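Local coordinates for protein tryptophan halogenase (Shewanella frigidimarina, PDB 2PYX) that probably acts as a flavin-dependent tryptophan halogenase, a flavoprotein of the monooxygenase type that binds FAD, at residues K293-V298 with N315-D320; I368-S373 with A391-R396; Y412-R417 with A438-W443. All coordinates share one frame; numbering follows the deposited sequence.

Contact 1: K293-V298 with N315-D320; sequences KGVGYV and NYLGVD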
loop_
_atom_site.group_PDB
_atom_site.type_symbol
_atom_site.label_atom_id
_atom_site.label_comp_id
_atom_site.label_asym_id
_atom_site.label_seq_id
_atom_site.Cartn_x
_atom_site.Cartn_y
_atom_site.Cartn_z
ATOM N N LYS A 293 10.816 15.652 0.797
ATOM C CA LYS A 293 10.824 14.179 0.829
ATOM C C LYS A 293 10.569 13.669 2.247
ATOM O O LYS A 293 10.856 14.340 3.244
ATOM C CB LYS A 293 12.159 13.633 0.341
ATOM C CG LYS A 293 12.433 13.899 -1.134
ATOM C CD LYS A 293 13.850 13.583 -1.539
ATOM C CE LYS A 293 14.795 14.730 -1.179
ATOM N NZ LYS A 293 16.224 14.413 -1.474
ATOM N N GLY A 294 9.989 12.479 2.324
ATOM C CA GLY A 294 9.894 11.726 3.577
ATOM C C GLY A 294 10.843 10.570 3.470
ATOM O O GLY A 294 10.835 9.866 2.453
ATOM N N VAL A 295 11.684 10.394 4.491
ATOM C CA VAL A 295 12.735 9.369 4.484
ATOM C C VAL A 295 12.652 8.582 5.796
ATOM O O VAL A 295 12.393 9.153 6.843
ATOM C CB VAL A 295 14.150 9.991 4.302
ATOM C CG1 VAL A 295 15.238 8.955 4.400
ATOM C CG2 VAL A 295 14.251 10.673 2.960
ATOM N N GLY A 296 12.852 7.252 5.735
ATOM C CA GLY A 296 12.898 6.471 6.950
ATOM C C GLY A 296 13.724 5.227 6.814
ATOM O O GLY A 296 13.732 4.613 5.754
ATOM N N TYR A 297 14.408 4.850 7.898
ATOM C CA TYR A 297 15.172 3.635 7.934
ATOM C C TYR A 297 14.342 2.614 8.737
ATOM O O TYR A 297 14.025 2.820 9.910
ATOM C CB TYR A 297 16.502 3.862 8.657
ATOM C CG TYR A 297 17.470 2.705 8.688
ATOM C CD1 TYR A 297 17.352 1.616 7.830
ATOM C CD2 TYR A 297 18.542 2.708 9.569
ATOM C CE1 TYR A 297 18.303 0.544 7.879
ATOM C CE2 TYR A 297 19.442 1.661 9.621
ATOM C CZ TYR A 297 19.356 0.593 8.765
ATOM O OH TYR A 297 20.230 -0.439 8.760
ATOM N N VAL A 298 13.942 1.537 8.042
ATOM C CA VAL A 298 13.298 0.366 8.627
ATOM C C VAL A 298 14.400 -0.608 8.958
ATOM O O VAL A 298 15.163 -0.989 8.079
ATOM C CB VAL A 298 12.352 -0.254 7.583
ATOM C CG1 VAL A 298 11.854 -1.617 8.043
ATOM C CG2 VAL A 298 11.231 0.694 7.269
ATOM N N ASN A 315 24.031 9.017 7.230
ATOM C CA ASN A 315 24.899 8.748 6.092
ATOM C C ASN A 315 24.123 8.809 4.790
ATOM O O ASN A 315 24.573 9.382 3.797
ATOM C CB ASN A 315 25.636 7.426 6.222
ATOM C CG ASN A 315 26.692 7.430 7.313
ATOM O OD1 ASN A 315 27.094 8.488 7.798
ATOM N ND2 ASN A 315 27.133 6.237 7.713
ATOM N N TYR A 316 22.940 8.192 4.763
ATOM C CA TYR A 316 22.112 8.211 3.548
ATOM C C TYR A 316 21.728 9.636 3.170
ATOM O O TYR A 316 21.655 9.970 1.971
ATOM C CB TYR A 316 20.848 7.345 3.772
ATOM C CG TYR A 316 19.821 7.424 2.657
ATOM C CD1 TYR A 316 19.845 6.542 1.584
ATOM C CD2 TYR A 316 18.824 8.387 2.683
ATOM C CE1 TYR A 316 18.897 6.618 0.582
ATOM C CE2 TYR A 316 17.861 8.469 1.659
ATOM C CZ TYR A 316 17.942 7.593 0.607
ATOM O OH TYR A 316 17.014 7.634 -0.429
ATOM N N LEU A 317 21.447 10.458 4.182
ATOM C CA LEU A 317 21.069 11.866 3.974
ATOM C C LEU A 317 22.270 12.731 3.606
ATOM O O LEU A 317 22.080 13.836 3.114
ATOM C CB LEU A 317 20.401 12.446 5.219
ATOM C CG LEU A 317 19.053 11.820 5.657
ATOM C CD1 LEU A 317 18.614 12.334 7.031
ATOM C CD2 LEU A 317 17.963 12.027 4.611
ATOM N N GLY A 318 23.478 12.242 3.857
ATOM C CA GLY A 318 24.691 12.991 3.530
ATOM C C GLY A 318 24.975 14.090 4.536
ATOM O O GLY A 318 25.549 15.129 4.174
ATOM N N VAL A 319 24.583 13.889 5.792
ATOM C CA VAL A 319 24.760 14.899 6.828
ATOM C C VAL A 319 25.619 14.371 7.965
ATOM O O VAL A 319 25.564 13.204 8.313
ATOM C CB VAL A 319 23.411 15.436 7.384
ATOM C CG1 VAL A 319 22.572 15.999 6.255
ATOM C CG2 VAL A 319 22.615 14.361 8.139
ATOM N N ASP A 320 26.435 15.249 8.533
ATOM C CA ASP A 320 27.214 14.906 9.705
ATOM C C ASP A 320 27.468 16.166 10.516
ATOM O O ASP A 320 26.963 17.236 10.180
ATOM C CB ASP A 320 28.522 14.201 9.314
ATOM C CG ASP A 320 29.429 15.053 8.431
ATOM O OD1 ASP A 320 29.156 16.262 8.218
ATOM O OD2 ASP A 320 30.431 14.487 7.945
#
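Val-295 on strand 292-299 faces Tyr-316 and Leu-317 in the last turn of helix 306-317. The backbones come nearest at Val-295 and Leu-317, whose CA atoms are 8.7 Å apart. That spacing leaves the contact to side chains. The helix stops just beyond it. Gly-318 takes a positive phi of 78° and closes a Schellman motif, and Gly-318 N bonds to Asn-315 O at 3.1 Å.

On the strand side one methyl does the touching. Val-295 has CG1 anti to its backbone N (chi1 176°), which carries that methyl out to the helix. It meets the Tyr-316 ring obliquely, with Val-295 CG1 3.8 Å from Tyr-316 CE2 and 4.0 Å from Tyr-316 CD2. The same Val-295 CG1 lies 4.1 Å from Leu-317 CD2. Leu-317 has its CB to one side of the strand, and its CD2 branch reaches back to the valine. One methyl therefore sits against both an aromatic ring and a leucine branch.

The strand is an inner one, paired with strands 255-262 and 282-288. Both neighbours add to the apolar patch: Ile-284 touches Val-295 and Tyr-316, and Val-261 touches Val-295 and Leu-317. The phenol end of Tyr-316 is held separately, by a hydrogen bond from OH to Asp-286 OD2.

The contact itself is wholly apolar. It implies that the helix end is seated on the sheet by van der Waals packing, while the polar tip of Tyr-316 is fixed by a neighbouring strand.

Contact 2: I368-S373 with A391-R396; sequences IEWTAS and ARVNER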
loop_
_atom_site.group_PDB
_atom_site.type_symbol
_atom_site.label_atom_id
_atom_site.label_comp_id
_atom_site.label_asym_id
_atom_site.label_seq_id
_atom_site.Cartn_x
_atom_site.Cartn_y
_atom_site.Cartn_z
ATOM N N ILE A 368 -6.519 -0.933 3.833
ATOM C CA ILE A 368 -7.649 -0.109 4.210
ATOM C C ILE A 368 -8.699 -0.095 3.072
ATOM O O ILE A 368 -9.914 -0.324 3.281
ATOM C CB ILE A 368 -7.189 1.312 4.601
ATOM C CG1 ILE A 368 -6.525 1.280 5.973
ATOM C CG2 ILE A 368 -8.352 2.272 4.597
ATOM C CD1 ILE A 368 -5.685 2.539 6.262
ATOM N N GLU A 369 -8.244 0.187 1.852
ATOM C CA GLU A 369 -9.148 0.238 0.698
ATOM C C GLU A 369 -9.815 -1.122 0.495
ATOM O O GLU A 369 -10.989 -1.173 0.202
ATOM C CB GLU A 369 -8.354 0.580 -0.552
ATOM C CG GLU A 369 -7.722 1.953 -0.648
ATOM C CD GLU A 369 -6.990 2.024 -1.980
ATOM O OE1 GLU A 369 -7.638 2.334 -2.978
ATOM O OE2 GLU A 369 -5.783 1.700 -2.038
ATOM N N TRP A 370 -9.051 -2.209 0.580
ATOM C CA TRP A 370 -9.618 -3.532 0.361
ATOM C C TRP A 370 -10.693 -3.795 1.409
ATOM O O TRP A 370 -11.788 -4.229 1.092
ATOM C CB TRP A 370 -8.544 -4.661 0.399
ATOM C CG TRP A 370 -9.229 -5.963 0.397
ATOM C CD1 TRP A 370 -9.803 -6.590 -0.698
ATOM C CD2 TRP A 370 -9.556 -6.776 1.532
ATOM N NE1 TRP A 370 -10.437 -7.734 -0.301
ATOM C CE2 TRP A 370 -10.301 -7.888 1.055
ATOM C CE3 TRP A 370 -9.274 -6.709 2.893
ATOM C CZ2 TRP A 370 -10.810 -8.861 1.912
ATOM C CZ3 TRP A 370 -9.752 -7.702 3.725
ATOM C CH2 TRP A 370 -10.523 -8.762 3.232
ATOM N N THR A 371 -10.373 -3.555 2.675
ATOM C CA THR A 371 -11.293 -3.960 3.709
ATOM C C THR A 371 -12.595 -3.125 3.639
ATOM O O THR A 371 -13.717 -3.645 3.733
ATOM C CB THR A 371 -10.686 -3.849 5.121
ATOM O OG1 THR A 371 -9.358 -4.398 5.165
ATOM C CG2 THR A 371 -11.569 -4.608 6.099
ATOM N N ALA A 372 -12.442 -1.812 3.468
ATOM C CA ALA A 372 -13.579 -0.909 3.403
ATOM C C ALA A 372 -14.430 -1.175 2.164
ATOM O O ALA A 372 -15.657 -1.190 2.237
ATOM C CB ALA A 372 -13.108 0.545 3.440
ATOM N N SER A 373 -13.772 -1.338 1.025
ATOM C CA SER A 373 -14.520 -1.605 -0.204
ATOM C C SER A 373 -15.248 -2.964 -0.118
ATOM O O SER A 373 -16.373 -3.095 -0.588
ATOM C CB SER A 373 -13.629 -1.543 -1.460
ATOM O OG SER A 373 -12.612 -2.531 -1.458
ATOM N N ALA A 391 -17.130 -14.795 7.759
ATOM C CA ALA A 391 -16.232 -15.947 7.553
ATOM C C ALA A 391 -15.510 -15.829 6.206
ATOM O O ALA A 391 -14.297 -16.105 6.113
ATOM C CB ALA A 391 -16.989 -17.235 7.626
ATOM N N ARG A 392 -16.210 -15.472 5.130
ATOM C CA ARG A 392 -15.557 -15.437 3.818
ATOM C C ARG A 392 -14.644 -14.204 3.687
ATOM O O ARG A 392 -13.584 -14.262 3.051
ATOM C CB ARG A 392 -16.569 -15.575 2.677
ATOM C CG ARG A 392 -17.487 -14.388 2.474
ATOM C CD ARG A 392 -18.697 -14.884 1.633
ATOM N NE ARG A 392 -19.562 -13.820 1.183
ATOM C CZ ARG A 392 -20.701 -14.003 0.536
ATOM N NH1 ARG A 392 -21.151 -15.227 0.353
ATOM N NH2 ARG A 392 -21.402 -12.946 0.129
ATOM N N VAL A 393 -15.021 -13.102 4.325
ATOM C CA VAL A 393 -14.145 -11.935 4.371
ATOM C C VAL A 393 -12.875 -12.265 5.148
ATOM O O VAL A 393 -11.752 -11.874 4.717
ATOM C CB VAL A 393 -14.867 -10.692 4.949
ATOM C CG1 VAL A 393 -13.908 -9.542 5.267
ATOM C CG2 VAL A 393 -15.916 -10.243 3.993
ATOM N N ASN A 394 -13.014 -12.943 6.279
ATOM C CA ASN A 394 -11.816 -13.364 7.025
ATOM C C ASN A 394 -10.925 -14.300 6.239
ATOM O O ASN A 394 -9.709 -14.210 6.346
ATOM C CB ASN A 394 -12.151 -14.010 8.389
ATOM C CG ASN A 394 -12.584 -13.002 9.436
ATOM O OD1 ASN A 394 -12.006 -11.901 9.543
ATOM N ND2 ASN A 394 -13.564 -13.371 10.259
ATOM N N GLU A 395 -11.491 -15.205 5.467
ATOM C CA GLU A 395 -10.678 -16.121 4.693
ATOM C C GLU A 395 -9.866 -15.318 3.676
ATOM O O GLU A 395 -8.652 -15.544 3.496
ATOM C CB GLU A 395 -11.565 -17.135 4.002
ATOM C CG GLU A 395 -10.831 -18.015 3.044
ATOM C CD GLU A 395 -11.711 -19.101 2.534
ATOM O OE1 GLU A 395 -12.604 -18.787 1.737
ATOM O OE2 GLU A 395 -11.523 -20.260 2.950
ATOM N N ARG A 396 -10.506 -14.360 3.002
ATOM C CA ARG A 396 -9.795 -13.554 1.995
ATOM C C ARG A 396 -8.737 -12.689 2.660
ATOM O O ARG A 396 -7.615 -12.559 2.136
ATOM C CB ARG A 396 -10.746 -12.658 1.168
ATOM C CG ARG A 396 -10.089 -11.885 0.052
ATOM C CD ARG A 396 -9.461 -12.726 -1.053
ATOM N NE ARG A 396 -10.443 -13.586 -1.732
ATOM C CZ ARG A 396 -11.395 -13.167 -2.563
ATOM N NH1 ARG A 396 -11.552 -11.911 -2.860
ATOM N NH2 ARG A 396 -12.217 -14.050 -3.108
HETATM O O HOH W 1 -9.775 -9.565 -2.648
#
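Trp-370 of helix 363-377 reaches across to Val-393 and Arg-396 of helix 383-413. The indole supplies all of the close contacts on its side. Its first torsion sets the ring system beside the carbonyl carbon, opposite the backbone N, and this sends the six-membered ring out to the other helix.

The van der Waals contacts come first. Arg-396 touches with the aliphatic start of its chain. Arg-396 CG lies 3.6 Å from Trp-370 CZ2, approaching obliquely, and Arg-396 CB is 3.9 Å from the same CZ2. Val-393 meets the far corner of the ring, where Val-393 CG1 is 4.0 Å from Trp-370 CH2. The two side chains run past each other in opposite directions. The backbone takes part too: Val-393 O sits at the ring edge, in the plane, 3.7 Å from Trp-370 CH2.

The polar link is made through water. One water accepts from Arg-396 NH1 at 3.0 Å, and from Trp-370 NE1 in a weak bond. The arginine chain bends at chi2 (63°) and chi3 (60°), which folds the guanidinium back to the water. Its plane is turned 47° from the indole. Replacing Trp-370 with an alanine would probably open a gap beside Val-393 and the Arg-396 methylenes, and leave the water held by the arginine without its indole partner.

His-400, further along helix 383-413, meets the indole edge-to-face. Behind Trp-370, Ile-368 and Ala-372 pack on helix 16-31, which carries part of the predicted FAD site, and Glu-369 bonds to Ser-65 and Thr-69. Helix 363-377 thus lies between the long helix 383-413 and the predicted FAD-binding region.

Contact 3: Y412-R417 with A438-W443; sequences YVISQR and AMLELW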
loop_
_atom_site.group_PDB
_atom_site.type_symbol
_atom_site.label_atom_id
_atom_site.label_comp_id
_atom_site.label_asym_id
_atom_site.label_seq_id
_atom_site.Cartn_x
_atom_site.Cartn_y
_atom_site.Cartn_z
ATOM N N TYR A 412 13.812 -10.059 0.321
ATOM C CA TYR A 412 15.023 -10.345 1.102
ATOM C C TYR A 412 15.667 -11.655 0.720
ATOM O O TYR A 412 16.888 -11.784 0.675
ATOM C CB TYR A 412 14.696 -10.399 2.602
ATOM C CG TYR A 412 14.197 -9.112 3.180
ATOM C CD1 TYR A 412 15.091 -8.144 3.609
ATOM C CD2 TYR A 412 12.839 -8.816 3.315
ATOM C CE1 TYR A 412 14.644 -6.974 4.127
ATOM C CE2 TYR A 412 12.403 -7.632 3.874
ATOM C CZ TYR A 412 13.314 -6.703 4.270
ATOM O OH TYR A 412 12.880 -5.509 4.822
ATOM N N VAL A 413 14.854 -12.678 0.531
ATOM C CA VAL A 413 15.391 -14.060 0.453
ATOM C C VAL A 413 16.282 -14.292 -0.742
ATOM O O VAL A 413 17.187 -15.129 -0.699
ATOM C CB VAL A 413 14.295 -15.132 0.355
ATOM C CG1 VAL A 413 14.932 -16.564 0.131
ATOM C CG2 VAL A 413 13.484 -15.160 1.562
ATOM N N ILE A 414 16.002 -13.581 -1.837
ATOM C CA ILE A 414 16.755 -13.773 -3.071
ATOM C C ILE A 414 17.901 -12.769 -3.278
ATOM O O ILE A 414 18.526 -12.722 -4.357
ATOM C CB ILE A 414 15.833 -13.839 -4.297
ATOM C CG1 ILE A 414 15.167 -12.500 -4.556
ATOM C CG2 ILE A 414 14.815 -14.958 -4.112
ATOM C CD1 ILE A 414 14.116 -12.545 -5.674
ATOM N N SER A 415 18.219 -12.015 -2.238
ATOM C CA SER A 415 19.450 -11.233 -2.254
ATOM C C SER A 415 20.674 -12.138 -2.253
ATOM O O SER A 415 20.633 -13.277 -1.780
ATOM C CB SER A 415 19.527 -10.320 -1.010
ATOM O OG SER A 415 20.678 -9.472 -1.110
ATOM N N GLN A 416 21.781 -11.579 -2.761
ATOM C CA GLN A 416 23.079 -12.249 -2.686
ATOM C C GLN A 416 23.990 -11.539 -1.689
ATOM O O GLN A 416 25.194 -11.853 -1.582
ATOM C CB GLN A 416 23.739 -12.329 -4.066
ATOM C CG GLN A 416 22.987 -13.233 -5.025
ATOM C CD GLN A 416 23.777 -13.505 -6.294
ATOM O OE1 GLN A 416 24.328 -12.582 -6.900
ATOM N NE2 GLN A 416 23.844 -14.775 -6.693
ATOM N N ARG A 417 23.447 -10.599 -0.946
ATOM C CA ARG A 417 24.242 -9.895 0.077
ATOM C C ARG A 417 24.821 -10.886 1.094
ATOM O O ARG A 417 24.124 -11.742 1.603
ATOM C CB ARG A 417 23.413 -8.858 0.791
ATOM C CG ARG A 417 23.244 -7.574 0.082
ATOM C CD ARG A 417 22.180 -6.713 0.690
ATOM N NE ARG A 417 22.262 -5.302 0.372
ATOM C CZ ARG A 417 22.980 -4.411 1.070
ATOM N NH1 ARG A 417 23.663 -4.780 2.154
ATOM N NH2 ARG A 417 22.977 -3.144 0.734
ATOM N N ALA A 438 7.872 -23.197 -0.868
ATOM C CA ALA A 438 7.354 -24.003 -1.976
ATOM C C ALA A 438 7.468 -23.264 -3.292
ATOM O O ALA A 438 7.823 -23.832 -4.341
ATOM C CB ALA A 438 5.931 -24.436 -1.724
HETATM N N MSE A 439 7.150 -21.978 -3.264
HETATM C CA MSE A 439 7.236 -21.161 -4.474
HETATM C C MSE A 439 8.658 -20.990 -4.966
HETATM O O MSE A 439 8.935 -21.060 -6.159
HETATM C CB MSE A 439 6.602 -19.807 -4.265
HETATM C CG MSE A 439 5.092 -19.832 -4.176
HETATM SE SE MSE A 439 4.224 -20.548 -5.840
HETATM C CE MSE A 439 3.984 -21.725 -5.086
ATOM N N LEU A 440 9.569 -20.744 -4.038
ATOM C CA LEU A 440 10.979 -20.574 -4.398
ATOM C C LEU A 440 11.541 -21.808 -5.084
ATOM O O LEU A 440 12.331 -21.705 -6.006
ATOM C CB LEU A 440 11.799 -20.230 -3.148
ATOM C CG LEU A 440 11.594 -18.802 -2.639
ATOM C CD1 LEU A 440 12.224 -18.660 -1.258
ATOM C CD2 LEU A 440 12.069 -17.752 -3.630
ATOM N N GLU A 441 11.100 -22.976 -4.636
ATOM C CA GLU A 441 11.497 -24.223 -5.266
ATOM C C GLU A 441 10.861 -24.344 -6.649
ATOM O O GLU A 441 11.555 -24.643 -7.627
ATOM C CB GLU A 441 11.149 -25.401 -4.363
ATOM C CG GLU A 441 11.394 -26.759 -4.961
ATOM C CD GLU A 441 10.867 -27.878 -4.077
ATOM O OE1 GLU A 441 9.613 -28.178 -4.032
ATOM O OE2 GLU A 441 11.755 -28.499 -3.449
ATOM N N LEU A 442 9.550 -24.095 -6.750
ATOM C CA LEU A 442 8.882 -24.186 -8.033
ATOM C C LEU A 442 9.465 -23.222 -9.049
ATOM O O LEU A 442 9.660 -23.589 -10.219
ATOM C CB LEU A 442 7.389 -23.930 -7.849
ATOM C CG LEU A 442 6.513 -24.026 -9.083
ATOM C CD1 LEU A 442 6.616 -25.411 -9.675
ATOM C CD2 LEU A 442 5.071 -23.670 -8.758
ATOM N N TRP A 443 9.789 -21.999 -8.610
ATOM C CA TRP A 443 10.217 -20.961 -9.534
ATOM C C TRP A 443 11.632 -21.185 -10.049
ATOM O O TRP A 443 12.014 -20.538 -11.017
ATOM C CB TRP A 443 10.053 -19.591 -8.900
ATOM C CG TRP A 443 8.641 -19.235 -8.641
ATOM C CD1 TRP A 443 7.533 -19.719 -9.302
ATOM C CD2 TRP A 443 8.147 -18.280 -7.689
ATOM N NE1 TRP A 443 6.394 -19.110 -8.813
ATOM C CE2 TRP A 443 6.735 -18.232 -7.827
ATOM C CE3 TRP A 443 8.750 -17.483 -6.713
ATOM C CZ2 TRP A 443 5.936 -17.419 -7.016
ATOM C CZ3 TRP A 443 7.942 -16.686 -5.909
ATOM C CH2 TRP A 443 6.563 -16.673 -6.068
#
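Leu-440 alone carries the helix 434-443 side of this contact, one methyl for each of two partners. Leu-440 CD2 meets Ile-414 CG2 at 3.9 Å. In one of the two modelled conformers of Val-413, Leu-440 CD1 meets Val-413 CG1 at 3.7 Å. The leucine fork then faces two consecutive residues at the end of helix 383-413. Both pairs meet at a slant.

Val-413 is the last helical residue. In that conformer a chi1 of 174° puts CG1 beside the carbonyl carbon and turns it to the leucine. Ile-414 is the first to leave helical geometry. Its CG1 lies between the backbone N and the carbonyl carbon (chi1 67°), while CG2 is the branch that touches. Leu-469 of helix 462-471 and Met-472 also pack on Ile-414, so the apolar patch continues past Leu-440.

Beyond the patch the chain is fixed by polar bonds. Ser-415 OG accepts from Arg-417 N at 3.0 Å, nearly straight at 166°, and also bonds to Trp-97 O. Just before Val-413, Tyr-412 OH bonds to Glu-358 and its ring stacks on His-426. The arrangement is a helix C-terminus packed on a neighbouring helix and followed by an ST turn.

Overall arrangement
The three contacts follow one another along the chain. Contacts 1 and 2 are partly buried, each with a buried valine, and lie on opposite sides of the chain's centre. Contact 3 is a surface contact. Contact 1 joins a helix end to a sheet. Contact 2 joins two helices, and contact 3 a helix and the end of helix 383-413 with the first residue beyond it. Helix 383-413 thus serves both: contact 2 uses its earlier part, with centres about 29 Å apart. Contacts 1 and 3 come closer, with nearest atoms about 5 Å apart, but do not touch. Their chemistry across the segments is purely apolar, while contact 2 adds a water between indole and guanidinium.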